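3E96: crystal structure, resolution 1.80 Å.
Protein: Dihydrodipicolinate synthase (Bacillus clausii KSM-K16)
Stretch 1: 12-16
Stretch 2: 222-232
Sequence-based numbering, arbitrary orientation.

Stretch 1 12-16: LETIS
Stretch 2, residues 222-232: KAVEMLEALRN

Two stretches of one chain, at least 208 residues apart in sequence wherever they touch, meet in a small contact that buries 252 Å² in all. Stretch 2 is helical through Arg231, in a helix that begins earlier in the chain, with phi/psi near -64/-42. Its main backbone bonds run from residue i+4 N to residue i O, among them Leu227 N to Ala223 O at 3.1 Å and Arg231 N to Leu227 O at 2.9 Å. Stretch 1 is irregular through Glu13 (-86/74) and Thr14 (-166/-160), then becomes a strand at Ile15 (-86/128) and Ser16 (-104/105). A weak bond joins Thr14 N to Leu12 O at 2.9 Å. The register is set by Ile15 and Leu227, whose CA atoms lie 7.2 Å apart.

The apolar part centres on Ile15, which has the largest covered area of any residue here. Its CA-to-CB bond points toward the helix, and its rotamer is m, t (-64°, 166°). This carries CD1 to the helix surface. Ile15 CD1 lies 3.8 Å from Ala223 CB, 3.8 Å from Leu227 CB and 4.3 Å from Val224 CG2. Ile15 CD1 also packs on the backbone, 3.3 Å from Ala223 O. The CA-to-CB bond of Ala223 points toward stretch 1. Ala223 and Leu227 are one helical turn apart, so both can face the same isoleucine.

The CA-to-CB bond of Leu227 points toward stretch 1, and its rotamer is t, p (179°, 69°). Leu227 CD2 approaches Thr14 OG1 at 3.5 Å, a van der Waals contact. The CA-to-CB bond of Thr14 points sideways, with chi1 at -177° (t).

The polar part lies one turn further along the helix. The CA-to-CB bond of Arg231 points toward stretch 1, and its side chain is extended, with chi1 at -77° (m) and chi2 to chi4 at 175°, 168° and 177°. The reach brings its guanidinium to the backbone of Glu13. Arg231 NH2 donates a hydrogen bond to Glu13 O at 2.9 Å, with an N-H...O angle of 142°. The carbonyl oxygen sits at the guanidinium edge, near its plane. Thr14 CB lies 3.6 Å from Arg231 NH2, in an oblique position. The Glu13 side chain (chi1 -59°, chi2 -176°, chi3 -32°) comes no closer than 5.5 Å, from Glu13 CB to Arg231 NH2, so this link is made through its main chain.

Water 1 adds a second path between the same residues. It donates to Glu13 O at 3.0 Å and accepts from Arg231 NE at 3.0 Å. Glu13 O therefore accepts both the direct and the water-mediated bond.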

# COMPACT_ATOMS: atom_id res chain seq x y z
N LEU B 12 4.75 -26.34 5.77
CA LEU B 12 4.92 -24.90 5.94
C LEU B 12 5.31 -24.50 7.36
O LEU B 12 5.62 -23.33 7.62
CB LEU B 12 3.62 -24.18 5.54
CG LEU B 12 3.33 -24.17 4.04
CD1 LEU B 12 1.91 -23.72 3.78
CD2 LEU B 12 4.34 -23.26 3.33
N GLU B 13 5.30 -25.46 8.28
CA GLU B 13 5.69 -25.21 9.66
C GLU B 13 7.20 -25.34 9.73
O GLU B 13 7.75 -26.33 10.25
CB GLU B 13 5.00 -26.20 10.60
CG GLU B 13 3.48 -26.13 10.51
CD GLU B 13 2.78 -27.04 11.50
OE1 GLU B 13 3.34 -28.12 11.81
OE2 GLU B 13 1.67 -26.69 11.95
N THR B 14 7.88 -24.33 9.20
CA THR B 14 9.33 -24.30 9.15
C THR B 14 9.70 -22.86 8.81
O THR B 14 8.89 -21.96 9.00
CB THR B 14 9.84 -25.26 8.04
OG1 THR B 14 11.27 -25.28 8.03
CG2 THR B 14 9.32 -24.82 6.67
N ILE B 15 10.91 -22.64 8.31
CA ILE B 15 11.34 -21.30 7.93
C ILE B 15 10.90 -20.99 6.50
O ILE B 15 11.16 -21.78 5.59
CB ILE B 15 12.88 -21.15 7.97
CG1 ILE B 15 13.41 -21.32 9.39
CG2 ILE B 15 13.29 -19.79 7.41
CD1 ILE B 15 14.92 -21.53 9.44
N SER B 16 10.23 -19.86 6.30
CA SER B 16 9.83 -19.44 4.97
C SER B 16 10.82 -18.34 4.60
O SER B 16 10.73 -17.23 5.13
CB SER B 16 8.40 -18.89 4.95
OG SER B 16 7.45 -19.93 4.98
N LYS B 222 22.02 -19.13 10.54
CA LYS B 222 21.57 -18.53 11.80
C LYS B 222 20.08 -18.75 11.98
O LYS B 222 19.62 -19.01 13.10
CB LYS B 222 21.87 -17.03 11.83
CG LYS B 222 23.34 -16.69 12.01
CD LYS B 222 23.54 -15.19 12.15
CE LYS B 222 25.01 -14.85 12.40
NZ LYS B 222 25.52 -15.45 13.66
N ALA B 223 19.33 -18.65 10.89
CA ALA B 223 17.89 -18.85 10.94
C ALA B 223 17.62 -20.31 11.27
O ALA B 223 16.75 -20.63 12.09
CB ALA B 223 17.26 -18.49 9.60
N VAL B 224 18.38 -21.21 10.65
CA VAL B 224 18.23 -22.64 10.88
C VAL B 224 18.52 -22.98 12.34
O VAL B 224 17.84 -23.80 12.94
CB VAL B 224 19.17 -23.47 9.97
CG1 VAL B 224 19.11 -24.94 10.36
CG2 VAL B 224 18.73 -23.31 8.51
N GLU B 225 19.54 -22.34 12.91
CA GLU B 225 19.89 -22.59 14.31
C GLU B 225 18.72 -22.24 15.23
O GLU B 225 18.44 -22.96 16.18
CB GLU B 225 21.12 -21.77 14.72
CG GLU B 225 22.36 -22.05 13.90
CD GLU B 225 23.56 -21.26 14.37
OE1 GLU B 225 24.54 -21.14 13.60
OE2 GLU B 225 23.53 -20.76 15.52
N MET B 226 18.04 -21.13 14.93
CA MET B 226 16.91 -20.71 15.76
C MET B 226 15.77 -21.71 15.65
O MET B 226 15.16 -22.08 16.65
CB MET B 226 16.40 -19.32 15.37
CG MET B 226 15.20 -18.85 16.22
SD MET B 226 14.61 -17.14 15.93
CE MET B 226 15.76 -16.22 17.01
N LEU B 227 15.47 -22.15 14.42
CA LEU B 227 14.39 -23.10 14.21
C LEU B 227 14.65 -24.40 14.95
O LEU B 227 13.77 -24.95 15.61
CB LEU B 227 14.21 -23.41 12.72
CG LEU B 227 13.11 -24.43 12.39
CD1 LEU B 227 11.74 -23.82 12.67
CD2 LEU B 227 13.21 -24.86 10.93
N GLU B 228 15.88 -24.91 14.86
CA GLU B 228 16.21 -26.16 15.52
C GLU B 228 16.15 -26.02 17.04
O GLU B 228 15.64 -26.91 17.72
CB GLU B 228 17.59 -26.64 15.07
CG GLU B 228 17.69 -26.74 13.55
CD GLU B 228 18.92 -27.49 13.09
OE1 GLU B 228 20.02 -27.24 13.63
OE2 GLU B 228 18.79 -28.33 12.17
N ALA B 229 16.65 -24.91 17.57
CA ALA B 229 16.63 -24.67 19.01
C ALA B 229 15.18 -24.63 19.50
O ALA B 229 14.85 -25.22 20.53
CB ALA B 229 17.34 -23.36 19.34
N LEU B 230 14.33 -23.93 18.76
CA LEU B 230 12.92 -23.83 19.13
C LEU B 230 12.26 -25.20 19.11
O LEU B 230 11.53 -25.57 20.03
CB LEU B 230 12.18 -22.88 18.18
CG LEU B 230 12.50 -21.38 18.31
CD1 LEU B 230 11.89 -20.61 17.14
CD2 LEU B 230 11.95 -20.86 19.63
N ARG B 231 12.50 -25.96 18.04
CA ARG B 231 11.92 -27.28 17.91
C ARG B 231 12.39 -28.24 19.00
O ARG B 231 11.64 -29.11 19.43
CB ARG B 231 12.25 -27.87 16.53
CG ARG B 231 11.42 -27.29 15.39
CD ARG B 231 11.88 -27.83 14.06
NE ARG B 231 10.96 -27.52 12.97
CZ ARG B 231 11.18 -27.84 11.70
NH1 ARG B 231 12.29 -28.48 11.36
NH2 ARG B 231 10.28 -27.54 10.77
N ASN B 232 13.63 -28.07 19.45
CA ASN B 232 14.18 -28.93 20.49
C ASN B 232 13.85 -28.42 21.89
O ASN B 232 14.21 -29.05 22.88
CB ASN B 232 15.70 -29.05 20.37
CG ASN B 232 16.13 -29.70 19.08
OD1 ASN B 232 15.46 -30.61 18.58
ND2 ASN B 232 17.26 -29.27 18.54
O HOH W 1 8.13 -26.64 13.20